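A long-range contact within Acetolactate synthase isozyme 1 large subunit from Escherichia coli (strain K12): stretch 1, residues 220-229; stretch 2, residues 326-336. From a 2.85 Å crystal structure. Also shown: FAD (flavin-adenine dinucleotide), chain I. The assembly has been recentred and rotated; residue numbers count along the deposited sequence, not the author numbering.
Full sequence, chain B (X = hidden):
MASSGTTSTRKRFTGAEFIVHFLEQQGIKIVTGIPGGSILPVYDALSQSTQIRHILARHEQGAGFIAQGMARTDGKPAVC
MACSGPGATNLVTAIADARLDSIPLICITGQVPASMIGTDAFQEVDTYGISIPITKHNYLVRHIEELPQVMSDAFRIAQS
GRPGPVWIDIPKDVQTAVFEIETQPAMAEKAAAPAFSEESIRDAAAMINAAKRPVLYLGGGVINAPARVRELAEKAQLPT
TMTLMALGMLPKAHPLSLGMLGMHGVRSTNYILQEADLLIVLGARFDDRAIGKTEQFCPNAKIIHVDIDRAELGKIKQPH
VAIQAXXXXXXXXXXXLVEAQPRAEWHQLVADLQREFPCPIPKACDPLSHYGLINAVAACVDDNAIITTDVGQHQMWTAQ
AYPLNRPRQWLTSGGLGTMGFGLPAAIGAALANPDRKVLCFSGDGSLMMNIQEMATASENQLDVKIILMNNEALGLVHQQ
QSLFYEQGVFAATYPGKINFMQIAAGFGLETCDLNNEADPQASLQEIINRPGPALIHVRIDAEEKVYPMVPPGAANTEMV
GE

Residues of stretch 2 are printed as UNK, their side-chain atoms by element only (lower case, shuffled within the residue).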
# COMPACT_ATOMS: atom_id res chain seq x y z
N GLY B 220 1.81 2.42 -8.37
CA GLY B 220 1.94 1.10 -7.78
C GLY B 220 1.00 0.05 -8.34
O GLY B 220 1.11 -1.12 -7.98
N GLY B 221 0.06 0.44 -9.18
CA GLY B 221 -0.88 -0.51 -9.73
C GLY B 221 -0.45 -1.25 -10.97
O GLY B 221 -1.13 -2.19 -11.38
N VAL B 222 0.65 -0.83 -11.59
CA VAL B 222 1.17 -1.48 -12.79
C VAL B 222 2.12 -2.61 -12.43
O VAL B 222 2.79 -3.17 -13.31
CB VAL B 222 1.89 -0.47 -13.68
CG1 VAL B 222 0.95 0.65 -14.07
CG2 VAL B 222 3.13 0.04 -12.96
N ILE B 223 2.21 -2.94 -11.14
CA ILE B 223 3.32 -3.73 -10.61
C ILE B 223 3.39 -5.13 -11.21
O ILE B 223 4.48 -5.69 -11.32
CB ILE B 223 3.22 -3.78 -9.08
CG1 ILE B 223 4.55 -4.20 -8.48
CG2 ILE B 223 2.08 -4.71 -8.66
CD1 ILE B 223 5.58 -3.10 -8.53
N ASN B 224 2.27 -5.69 -11.66
CA ASN B 224 2.25 -7.01 -12.28
C ASN B 224 2.15 -6.95 -13.80
O ASN B 224 1.66 -7.90 -14.42
CB ASN B 224 1.11 -7.87 -11.75
CG ASN B 224 1.16 -8.05 -10.27
OD1 ASN B 224 2.14 -8.55 -9.74
ND2 ASN B 224 0.05 -7.80 -9.61
N ALA B 225 2.62 -5.88 -14.41
CA ALA B 225 2.61 -5.78 -15.86
C ALA B 225 3.90 -5.13 -16.34
O ALA B 225 3.85 -4.18 -17.13
CB ALA B 225 1.39 -4.99 -16.33
N PRO B 226 5.08 -5.63 -15.93
CA PRO B 226 6.32 -4.95 -16.34
C PRO B 226 6.60 -5.11 -17.81
O PRO B 226 7.12 -4.19 -18.45
CB PRO B 226 7.38 -5.65 -15.48
CG PRO B 226 6.61 -6.65 -14.59
CD PRO B 226 5.36 -6.93 -15.30
N ALA B 227 6.31 -6.30 -18.35
CA ALA B 227 6.52 -6.58 -19.76
C ALA B 227 5.77 -5.59 -20.64
O ALA B 227 6.37 -4.91 -21.48
CB ALA B 227 6.08 -8.01 -20.09
N ARG B 228 4.46 -5.47 -20.45
CA ARG B 228 3.72 -4.64 -21.40
C ARG B 228 3.93 -3.16 -21.12
O ARG B 228 3.87 -2.35 -22.06
CB ARG B 228 2.23 -4.99 -21.36
CG ARG B 228 1.93 -6.40 -21.82
CD ARG B 228 0.45 -6.62 -21.93
NE ARG B 228 0.09 -7.32 -23.15
CZ ARG B 228 -0.13 -8.62 -23.18
NH1 ARG B 228 -0.02 -9.31 -22.05
NH2 ARG B 228 -0.46 -9.23 -24.31
N VAL B 229 4.21 -2.78 -19.88
CA VAL B 229 4.50 -1.38 -19.60
C VAL B 229 5.81 -0.98 -20.25
O VAL B 229 5.90 0.07 -20.90
CB VAL B 229 4.54 -1.13 -18.09
CG1 VAL B 229 5.41 0.08 -17.76
CG2 VAL B 229 3.15 -0.93 -17.54
N UNK B 326 -8.00 -3.51 -15.48
CA UNK B 326 -6.64 -3.93 -15.18
C UNK B 326 -5.68 -3.42 -16.25
O UNK B 326 -5.96 -3.52 -17.44
o UNK B 326 -4.71 -6.18 -16.26
o UNK B 326 -4.57 -6.11 -14.06
c UNK B 326 -6.58 -5.44 -15.07
c UNK B 326 -5.18 -5.95 -15.13
N UNK B 327 -4.52 -2.89 -15.83
CA UNK B 327 -3.59 -2.29 -16.79
C UNK B 327 -3.13 -3.30 -17.84
O UNK B 327 -2.98 -2.97 -19.02
c UNK B 327 -2.37 -1.67 -16.10
c UNK B 327 -1.72 -0.66 -17.03
c UNK B 327 -2.76 -1.01 -14.84
N UNK B 328 -2.86 -4.54 -17.42
CA UNK B 328 -2.39 -5.54 -18.37
C UNK B 328 -3.37 -5.68 -19.52
O UNK B 328 -3.01 -5.54 -20.69
c UNK B 328 -2.20 -6.89 -17.69
c UNK B 328 -1.06 -7.70 -18.27
o UNK B 328 -0.17 -7.11 -18.92
o UNK B 328 -1.07 -8.94 -18.09
N UNK B 329 -4.64 -5.95 -19.20
CA UNK B 329 -5.63 -6.19 -20.25
C UNK B 329 -5.77 -4.99 -21.19
O UNK B 329 -5.88 -5.15 -22.42
c UNK B 329 -6.85 -7.78 -18.70
o UNK B 329 -7.49 -7.79 -17.63
c UNK B 329 -6.96 -6.55 -19.59
o UNK B 329 -6.09 -8.72 -19.06
N UNK B 330 -5.67 -3.79 -20.64
CA UNK B 330 -5.76 -2.60 -21.47
C UNK B 330 -4.55 -2.51 -22.40
O UNK B 330 -4.69 -2.48 -23.62
c UNK B 330 -5.88 -1.34 -20.59
c UNK B 330 -5.50 -0.09 -21.37
c UNK B 330 -7.26 -1.23 -19.98
N UNK B 331 -3.35 -2.57 -21.82
CA UNK B 331 -2.12 -2.47 -22.60
C UNK B 331 -2.02 -3.57 -23.65
O UNK B 331 -1.45 -3.35 -24.73
c UNK B 331 -0.89 -0.08 -21.45
c UNK B 331 0.53 -1.45 -19.97
c UNK B 331 -0.93 -2.56 -21.64
c UNK B 331 -0.78 -1.38 -20.68
N UNK B 332 -2.54 -4.75 -23.35
CA UNK B 332 -2.68 -5.78 -24.37
C UNK B 332 -3.56 -5.29 -25.50
O UNK B 332 -3.21 -5.41 -26.68
c UNK B 332 -3.23 -7.07 -23.76
N UNK B 333 -4.68 -4.66 -25.18
CA UNK B 333 -5.51 -4.24 -26.30
C UNK B 333 -5.05 -2.92 -26.92
O UNK B 333 -5.59 -2.52 -27.96
c UNK B 333 -9.23 -5.30 -25.71
c UNK B 333 -7.78 -5.43 -26.15
n UNK B 333 -9.62 -6.15 -24.76
c UNK B 333 -6.96 -4.18 -25.82
o UNK B 333 -9.98 -4.46 -26.20
N UNK B 334 -4.06 -2.25 -26.34
CA UNK B 334 -3.66 -0.92 -26.77
C UNK B 334 -2.33 -0.86 -27.50
O UNK B 334 -2.21 -0.11 -28.48
c UNK B 334 -2.71 2.23 -24.63
c UNK B 334 -3.10 1.46 -25.89
c UNK B 334 -4.13 2.25 -26.69
c UNK B 334 -3.58 0.03 -25.57
N UNK B 335 -1.33 -1.63 -27.08
CA UNK B 335 -0.01 -1.52 -27.70
C UNK B 335 -0.04 -1.73 -29.20
O UNK B 335 0.58 -0.94 -29.92
c UNK B 335 0.99 -2.44 -26.98
c UNK B 335 1.28 -1.89 -25.59
c UNK B 335 2.28 -2.48 -27.74
c UNK B 335 1.89 -2.90 -24.66
N UNK B 336 -0.76 -2.72 -29.76
CA UNK B 336 -0.77 -2.87 -31.23
C UNK B 336 -1.42 -1.71 -31.97
O UNK B 336 -1.31 -1.65 -33.20
c UNK B 336 -1.48 -3.83 -29.11
c UNK B 336 -2.33 -4.37 -30.21
c UNK B 336 -1.55 -4.18 -31.44
PA FAD I . -0.71 3.56 -4.99
O1A FAD I . 0.55 2.77 -4.90
O2A FAD I . -1.61 3.55 -3.79
O5B FAD I . -1.38 2.92 -6.27
C5B FAD I . -2.64 2.22 -6.20
C4B FAD I . -3.45 2.64 -7.39
O4B FAD I . -3.30 1.69 -8.48
C3B FAD I . -4.95 2.73 -7.13
O3B FAD I . -5.48 3.83 -7.87
C2B FAD I . -5.43 1.35 -7.61
O2B FAD I . -6.81 1.28 -7.93
C1B FAD I . -4.57 1.21 -8.85
N9A FAD I . -4.43 -0.14 -9.37
C8A FAD I . -4.01 -1.26 -8.69
N7A FAD I . -3.97 -2.34 -9.43
C5A FAD I . -4.38 -1.91 -10.68
C6A FAD I . -4.56 -2.58 -11.90
N6A FAD I . -4.33 -3.88 -12.08
N1A FAD I . -5.00 -1.85 -12.96
C2A FAD I . -5.24 -0.55 -12.79
N3A FAD I . -5.10 0.19 -11.68
C4A FAD I . -4.67 -0.56 -10.65
N1 FAD I . 5.28 9.74 -3.76
C2 FAD I . 5.66 10.34 -4.92
O2 FAD I . 5.15 10.01 -5.99
N3 FAD I . 6.63 11.32 -4.92
C4 FAD I . 7.31 11.78 -3.81
O4 FAD I . 8.16 12.65 -3.93
C4X FAD I . 6.89 11.14 -2.57
N5 FAD I . 7.48 11.52 -1.45
C5X FAD I . 7.09 10.89 -0.27
C6 FAD I . 7.71 11.26 0.93
C7 FAD I . 7.36 10.65 2.13
C7M FAD I . 8.02 11.08 3.41
C8 FAD I . 6.37 9.65 2.14
C8M FAD I . 5.96 8.98 3.43
C9 FAD I . 5.76 9.28 0.95
C9A FAD I . 6.10 9.89 -0.25
N10 FAD I . 5.50 9.53 -1.48
C10 FAD I . 5.87 10.13 -2.65
C1' FAD I . 4.46 8.50 -1.53
C2' FAD I . 3.06 9.07 -1.55
O2' FAD I . 2.62 9.37 -0.23
C3' FAD I . 2.10 8.04 -2.16
O3' FAD I . 2.18 6.83 -1.42
C4' FAD I . 2.36 7.73 -3.63
O4' FAD I . 2.75 8.93 -4.29
C5' FAD I . 1.15 7.15 -4.31
O5' FAD I . 1.56 6.47 -5.51
P FAD I . 0.53 5.71 -6.39
O1P FAD I . -0.29 6.74 -7.17
O2P FAD I . 1.18 4.74 -7.08
O3P FAD I . -0.38 5.08 -5.31

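Position 326 carries two carbons, the second bearing two oxygens, and touches nothing on stretch 1. This is an aspartate, D326, the N-cap of the helix that follows. Its OD1 accepts from FAD N6A at 3.0 Å, while its OD2 takes a capping bond from the backbone N of position 329 at 2.9 Å; a short acidic side chain can serve both donors.

Position 327 has one carbon carrying two more, pointing toward stretch 1 and touching G221 and V222: a valine, V327. Its CG2 lies 4.1 Å from V222 CG1 and 4.0 Å from G221 O, and its backbone N donates to FAD N1A at 3.1 Å. A compact branched side chain suits this buried site between the loop and the adenine.

At 328 there are again two carbons and two terminal oxygens, one of them touching A225 and R228, so the residue is D328. OD1 lies 3.1 Å from R228 CD and 3.7 Å from A225 CB, and forms a long salt bridge to R228 NH1 at 3.8 Å. The carboxylate oxygen lies at the edge of the guanidinium, near its plane.

Position 329 repeats that pattern, but its CA-to-CB bond points away: D329, whose backbone N D326 caps. Position 330, one carbon carrying two, also points away and is buried, as suits V330.

Position 331 has four carbons forked at the second and touches R228 and V229, hence L331. Its CD1 packs 3.6 Å from V229 CG2. The single carbon at 332, over one face of the R228 guanidinium, marks A332. Its CB sits 3.4 Å from R228 NE; so small a side chain lets the arginine lie close to the helix.

Position 333, three carbons ending in one oxygen and one nitrogen, is exposed, fitting the polar Q333. Position 334, four carbons forked at the second, makes no contact with stretch 1; it is L334, apolar as its burial favours. Position 335 has four carbons, forked at the first, with one arm two carbons long whose end nears the backbone O of R228: I335. Its CD1 comes within 3.3 Å of R228 O, and its apolar side chain suits a buried site. At 336, three carbons close a ring onto the backbone N, clear of stretch 1: P336, whose N has no hydrogen to donate, acceptable at this exposed position.

The contact buries 430 Å² without a hydrogen bond between the stretches. R228 contributes most: its side chain slants across the helix toward D328 and A332, while its backbone O and CB meet I335. V222 and V229 supply apolar packing. FAD bonds to both stretches, through G220 N on one and D326 and V327 on the other.

Stretch 2, residues 326-336: DVDDVLAQLIP
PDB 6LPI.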